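Local coordinates for protein ethylbenzene dehydrogenase beta-subunit (Aromatoleum aromaticum, PDB 2IVF) that carries four iron-sulfur clusters as the ferredoxin-like beta subunit of a three-chain enzyme, and probably passes electrons between its partner subunits, at residues Gly166-Arg171 with Gly175-Asp180; Ile293-Leu298 with Arg308-Leu313. All coordinates share one frame; numbering follows the deposited sequence.

Contact 1 (Gly166-Arg171 with Gly175-Asp180); sequences GAIYKR and GIVLVD. With SF4 (iron/sulfur cluster), chain S.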
loop_
_atom_site.group_PDB
_atom_site.type_symbol
_atom_site.label_atom_id
_atom_site.label_comp_id
_atom_site.label_asym_id
_atom_site.label_seq_id
_atom_site.Cartn_x
_atom_site.Cartn_y
_atom_site.Cartn_z
ATOM N N GLY B 166 -8.844 -25.878 31.704
ATOM C CA GLY B 166 -9.381 -24.590 32.176
ATOM C C GLY B 166 -8.410 -23.426 32.074
ATOM O O GLY B 166 -8.442 -22.520 32.906
ATOM N N ALA B 167 -7.547 -23.445 31.058
ATOM C CA ALA B 167 -6.571 -22.390 30.846
ATOM C C ALA B 167 -7.226 -21.137 30.276
ATOM O O ALA B 167 -6.626 -20.071 30.315
ATOM C CB ALA B 167 -5.449 -22.835 29.911
ATOM N N ILE B 168 -8.417 -21.254 29.701
ATOM C CA ILE B 168 -9.058 -20.096 29.071
ATOM C C ILE B 168 -10.084 -19.510 30.027
ATOM O O ILE B 168 -10.887 -20.227 30.652
ATOM C CB ILE B 168 -9.738 -20.465 27.752
ATOM C CG1 ILE B 168 -8.690 -20.916 26.744
ATOM C CG2 ILE B 168 -10.618 -19.284 27.185
ATOM C CD1 ILE B 168 -9.246 -21.344 25.402
ATOM N N TYR B 169 -10.055 -18.189 30.149
ATOM C CA TYR B 169 -11.011 -17.514 30.995
ATOM C C TYR B 169 -11.486 -16.223 30.376
ATOM O O TYR B 169 -10.873 -15.705 29.437
ATOM C CB TYR B 169 -10.441 -17.228 32.379
ATOM C CG TYR B 169 -9.244 -16.323 32.384
ATOM C CD1 TYR B 169 -7.974 -16.819 32.088
ATOM C CD2 TYR B 169 -9.366 -14.965 32.688
ATOM C CE1 TYR B 169 -6.874 -16.007 32.107
ATOM C CE2 TYR B 169 -8.262 -14.146 32.710
ATOM C CZ TYR B 169 -7.019 -14.661 32.419
ATOM O OH TYR B 169 -5.912 -13.839 32.436
ATOM N N LYS B 170 -12.613 -15.742 30.889
ATOM C CA LYS B 170 -13.217 -14.515 30.385
ATOM C C LYS B 170 -13.210 -13.558 31.549
ATOM O O LYS B 170 -13.781 -13.862 32.596
ATOM C CB LYS B 170 -14.646 -14.763 29.955
ATOM C CG LYS B 170 -15.298 -13.579 29.251
ATOM C CD LYS B 170 -16.656 -13.997 28.662
ATOM C CE LYS B 170 -17.440 -12.773 28.091
ATOM N NZ LYS B 170 -16.770 -12.139 26.915
ATOM N N ARG B 171 -12.541 -12.439 31.372
ATOM C CA ARG B 171 -12.454 -11.429 32.404
ATOM C C ARG B 171 -13.838 -10.916 32.730
ATOM O O ARG B 171 -14.612 -10.591 31.835
ATOM C CB ARG B 171 -11.574 -10.311 31.936
ATOM C CG ARG B 171 -10.084 -10.574 32.078
ATOM C CD ARG B 171 -9.364 -9.272 32.318
ATOM N NE ARG B 171 -9.733 -8.723 33.629
ATOM C CZ ARG B 171 -8.971 -8.761 34.716
ATOM N NH1 ARG B 171 -7.779 -9.341 34.699
ATOM N NH2 ARG B 171 -9.425 -8.231 35.854
ATOM N N GLY B 175 -14.914 -8.475 29.811
ATOM C CA GLY B 175 -15.294 -9.555 28.895
ATOM C C GLY B 175 -14.181 -10.069 28.014
ATOM O O GLY B 175 -14.439 -10.838 27.095
ATOM N N ILE B 176 -12.941 -9.679 28.298
ATOM C CA ILE B 176 -11.805 -10.163 27.511
ATOM C C ILE B 176 -11.541 -11.624 27.816
ATOM O O ILE B 176 -11.479 -12.038 29.014
ATOM C CB ILE B 176 -10.536 -9.328 27.773
ATOM C CG1 ILE B 176 -10.771 -7.866 27.335
ATOM C CG2 ILE B 176 -9.339 -9.894 26.993
ATOM C CD1 ILE B 176 -9.607 -6.893 27.732
ATOM N N VAL B 177 -11.452 -12.404 26.733
ATOM C CA VAL B 177 -11.220 -13.841 26.814
ATOM C C VAL B 177 -9.736 -14.059 26.611
ATOM O O VAL B 177 -9.138 -13.528 25.690
ATOM C CB VAL B 177 -12.047 -14.610 25.765
ATOM C CG1 VAL B 177 -11.696 -16.132 25.804
ATOM C CG2 VAL B 177 -13.521 -14.355 26.010
ATOM N N LEU B 178 -9.124 -14.769 27.533
ATOM C CA LEU B 178 -7.680 -14.977 27.497
ATOM C C LEU B 178 -7.296 -16.443 27.694
ATOM O O LEU B 178 -7.970 -17.191 28.401
ATOM C CB LEU B 178 -6.992 -14.131 28.605
ATOM C CG LEU B 178 -7.094 -12.593 28.418
ATOM C CD1 LEU B 178 -6.600 -11.923 29.683
ATOM C CD2 LEU B 178 -6.316 -12.056 27.198
ATOM N N VAL B 179 -6.174 -16.814 27.095
ATOM C CA VAL B 179 -5.512 -18.108 27.342
ATOM C C VAL B 179 -4.365 -17.872 28.324
ATOM O O VAL B 179 -3.392 -17.194 27.996
ATOM C CB VAL B 179 -4.909 -18.718 26.043
ATOM C CG1 VAL B 179 -4.155 -20.044 26.408
ATOM C CG2 VAL B 179 -5.972 -18.961 24.979
ATOM N N ASP B 180 -4.495 -18.431 29.518
ATOM C CA ASP B 180 -3.459 -18.370 30.541
ATOM C C ASP B 180 -2.228 -19.148 30.075
ATOM O O ASP B 180 -2.240 -20.391 30.012
ATOM C CB ASP B 180 -4.028 -18.944 31.833
ATOM C CG ASP B 180 -3.015 -19.070 32.930
ATOM O OD1 ASP B 180 -1.793 -19.139 32.653
ATOM O OD2 ASP B 180 -3.468 -19.130 34.101
HETATM FE FE1 SF4 S . -13.256 -17.898 19.327
HETATM FE FE2 SF4 S . -13.163 -17.930 21.956
HETATM FE FE3 SF4 S . -15.100 -16.471 20.670
HETATM FE FE4 SF4 S . -12.493 -15.625 20.569
HETATM S S1 SF4 S . -13.837 -15.778 22.445
HETATM S S2 SF4 S . -13.972 -15.810 18.807
HETATM S S3 SF4 S . -11.391 -17.604 20.593
HETATM S S4 SF4 S . -14.896 -18.767 20.691
#
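Lys-170, on the first strand of a tight antiparallel hairpin, bends back and gives its ammonium to the backbone of the loop that leads into the second: NZ lies 2.7 Å from Gly-175 O, approaching a lone pair in the carbonyl plane. A single bend at the end of its otherwise extended chain (chi4 65°) puts it there. NZ is also bonded to Cys-154 O and Gln-18 OE1. Strands 168-170 and 177-179 pair through Tyr-169 and Leu-178; Leu-178 N reaches Tyr-169 O at 2.7 Å and Tyr-169 N returns the bond to Leu-178 O. Arg-171 N to Ile-176 O, 2.6 Å and almost straight (174°), continues the pairing toward the turn, and Asp-180 N to Ala-167 O closes the far end. On one face the Tyr-169 ring lies over Leu-178, whose CB is 4.2 Å from the ring centroid in a CH-pi contact. Tyr-169 OH is hydrogen-bonded, and Arg-171 NH1 salt-bridged, to Glu-65 of the alpha subunit, while Arg-171 NE pairs with Asp-173. The other face carries Ile-168, Val-177 and Val-179, with the aliphatic part of Lys-170 alongside Val-177; Ile-168 CG2 meets Val-177 CG1 at 3.6 Å. Here Val-177 CG2 lies 3.9 Å from S1 of an iron/sulfur cluster, and Ile-168 borders the Fe3-S4 cluster. Such a hairpin between cluster-binding segments is characteristic of bacterial-type ferredoxin domains. Its chemistry implies a division of labour: hydrocarbon lines two clusters and probably helps keep water from them, while the opposite face offers polar groups to the alpha subunit.

Contact 2 (Ile293-Leu298 with Arg308-Leu313); sequences IPLDVL and RVLAVL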
loop_
_atom_site.group_PDB
_atom_site.type_symbol
_atom_site.label_atom_id
_atom_site.label_comp_id
_atom_site.label_asym_id
_atom_site.label_seq_id
_atom_site.Cartn_x
_atom_site.Cartn_y
_atom_site.Cartn_z
ATOM N N ILE B 293 -24.614 -6.371 -4.493
ATOM C CA ILE B 293 -24.225 -7.380 -3.489
ATOM C C ILE B 293 -25.486 -8.177 -3.165
ATOM O O ILE B 293 -26.515 -7.604 -2.771
ATOM C CB ILE B 293 -23.665 -6.811 -2.177
ATOM C CG1 ILE B 293 -22.460 -5.902 -2.434
ATOM C CG2 ILE B 293 -23.329 -7.992 -1.220
ATOM C CD1 ILE B 293 -21.974 -5.221 -1.225
ATOM N N PRO B 294 -25.434 -9.490 -3.387
ATOM C CA PRO B 294 -26.605 -10.282 -3.118
ATOM C C PRO B 294 -26.939 -10.307 -1.646
ATOM O O PRO B 294 -26.069 -10.508 -0.777
ATOM C CB PRO B 294 -26.224 -11.665 -3.636
ATOM C CG PRO B 294 -25.070 -11.407 -4.583
ATOM C CD PRO B 294 -24.336 -10.305 -3.943
ATOM N N LEU B 295 -28.192 -10.065 -1.346
ATOM C CA LEU B 295 -28.570 -9.956 0.056
ATOM C C LEU B 295 -28.291 -11.282 0.794
ATOM O O LEU B 295 -27.875 -11.279 1.953
ATOM C CB LEU B 295 -30.041 -9.570 0.166
ATOM C CG LEU B 295 -30.724 -9.511 1.530
ATOM C CD1 LEU B 295 -30.001 -8.546 2.486
ATOM C CD2 LEU B 295 -32.246 -9.193 1.351
ATOM N N ASP B 296 -28.530 -12.417 0.140
ATOM C CA ASP B 296 -28.390 -13.678 0.842
ATOM C C ASP B 296 -26.951 -13.947 1.231
ATOM O O ASP B 296 -26.707 -14.582 2.241
ATOM C CB ASP B 296 -29.030 -14.864 0.082
ATOM C CG ASP B 296 -28.448 -15.076 -1.310
ATOM O OD1 ASP B 296 -27.795 -14.182 -1.852
ATOM O OD2 ASP B 296 -28.683 -16.158 -1.898
ATOM N N VAL B 297 -26.003 -13.400 0.476
ATOM C CA VAL B 297 -24.598 -13.459 0.829
ATOM C C VAL B 297 -24.317 -12.698 2.112
ATOM O O VAL B 297 -23.729 -13.244 3.035
ATOM C CB VAL B 297 -23.701 -12.924 -0.348
ATOM C CG1 VAL B 297 -22.230 -12.798 0.069
ATOM C CG2 VAL B 297 -23.825 -13.890 -1.539
ATOM N N LEU B 298 -24.838 -11.478 2.219
ATOM C CA LEU B 298 -24.629 -10.679 3.406
ATOM C C LEU B 298 -25.382 -11.292 4.588
ATOM O O LEU B 298 -24.870 -11.276 5.699
ATOM C CB LEU B 298 -25.036 -9.216 3.223
ATOM C CG LEU B 298 -24.213 -8.437 2.227
ATOM C CD1 LEU B 298 -24.655 -6.971 2.150
ATOM C CD2 LEU B 298 -22.767 -8.508 2.646
ATOM N N ARG B 308 -32.965 -4.769 6.706
ATOM C CA ARG B 308 -33.373 -3.624 7.520
ATOM C C ARG B 308 -32.217 -2.635 7.644
ATOM O O ARG B 308 -32.353 -1.433 7.394
ATOM C CB ARG B 308 -33.848 -4.089 8.937
ATOM C CG ARG B 308 -34.183 -2.884 9.909
ATOM C CD ARG B 308 -34.556 -3.274 11.349
ATOM N NE ARG B 308 -33.460 -4.003 11.929
ATOM C CZ ARG B 308 -32.367 -3.461 12.471
ATOM N NH1 ARG B 308 -32.230 -2.135 12.606
ATOM N NH2 ARG B 308 -31.407 -4.280 12.892
ATOM N N VAL B 309 -31.055 -3.164 7.972
ATOM C CA VAL B 309 -29.917 -2.308 8.164
ATOM C C VAL B 309 -29.581 -1.520 6.900
ATOM O O VAL B 309 -29.349 -0.319 6.964
ATOM C CB VAL B 309 -28.743 -3.094 8.647
ATOM C CG1 VAL B 309 -27.473 -2.197 8.646
ATOM C CG2 VAL B 309 -29.133 -3.666 10.055
ATOM N N LEU B 310 -29.577 -2.181 5.755
ATOM C CA LEU B 310 -29.248 -1.497 4.520
ATOM C C LEU B 310 -30.268 -0.404 4.268
ATOM O O LEU B 310 -29.930 0.712 3.818
ATOM C CB LEU B 310 -29.156 -2.501 3.348
ATOM C CG LEU B 310 -28.009 -3.520 3.447
ATOM C CD1 LEU B 310 -28.101 -4.531 2.283
ATOM C CD2 LEU B 310 -26.620 -2.853 3.484
ATOM N N ALA B 311 -31.532 -0.698 4.580
ATOM C CA ALA B 311 -32.590 0.261 4.363
ATOM C C ALA B 311 -32.416 1.515 5.271
ATOM O O ALA B 311 -32.662 2.638 4.835
ATOM C CB ALA B 311 -33.934 -0.391 4.559
ATOM N N VAL B 312 -31.996 1.274 6.514
ATOM C CA VAL B 312 -31.736 2.326 7.510
ATOM C C VAL B 312 -30.552 3.165 6.997
ATOM O O VAL B 312 -30.598 4.390 7.037
ATOM C CB VAL B 312 -31.438 1.709 8.874
ATOM C CG1 VAL B 312 -30.930 2.784 9.917
ATOM C CG2 VAL B 312 -32.662 0.988 9.407
ATOM N N LEU B 313 -29.481 2.516 6.553
ATOM C CA LEU B 313 -28.323 3.240 6.057
ATOM C C LEU B 313 -28.719 4.152 4.906
ATOM O O LEU B 313 -28.304 5.305 4.857
ATOM C CB LEU B 313 -27.226 2.311 5.591
ATOM C CG LEU B 313 -26.515 1.511 6.699
ATOM C CD1 LEU B 313 -25.650 0.440 6.132
ATOM C CD2 LEU B 313 -25.682 2.461 7.580
#
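Leu-310 bridges to two leucines of the facing helix through one methyl group, CD1. The closer approach is to Leu-298, 4.2 Å from Leu-298 CD1 to Leu-310 CD1; Leu-295 CD1 stands 4.4 Å from that same Leu-310 CD1. Leu-295 and Leu-298 are three residues apart, so both side chains emerge on the side of their helix that faces Leu-310. They get there differently. Leu-298 has CG anti to its carbonyl carbon (chi1 -65°) and starts out toward the partner helix, whereas Leu-295 has CG anti to its own N (chi1 175°) and reaches across with the end of its side chain. These methyl contacts are the tight part, and even they are modest: 85 Å² is buried in all, and the nearest backbone pair, Leu-295 CA and Leu-310 CA, is 9.6 Å apart. These two segments meet only through leucine ends, with no polar bond between them; at the start of helix 306-321, Val-306 touches both Leu-295 and Leu-298, and Lys-307 touches Leu-295. The loose side begins at once around this point: Leu-295 and Leu-310 are partly exposed, while Leu-298 is buried. Pro-294 occupies the N-cap position of helix 295-302, whose first turn is held by weak bonds from Val-297 N and Leu-298 N to Pro-294 O. Two successive helices joined by a short turn thus pack through leucines. Around the pair, Leu-298 rests on Pro-275 and on Phe-145 of strand 141-149, Pro-294 touches Phe-143 of that strand, and on the far helix Leu-313 packs against Leu-328, Met-329 and Leu-332 of helix 327-333.

Overall arrangement
Contacts 1 and 2 share no element and lie on opposite sides of the chain's centre, their own centres 34 Å apart and their nearest atoms about 22 Å apart. Contact 1 is largely buried, a two-stranded hairpin within the cluster-binding part of the chain; backbone hydrogen bonds carry it, with bound cofactors along one face and the alpha subunit at the other. Contact 2, which follows later in the sequence, is partly buried and joins its two segments by leucine methyls alone; no other protein chain of the assembly touches them. The difference, 597 against 85 Å² of buried surface, matches strand pairing beside clusters versus partly exposed helix packing.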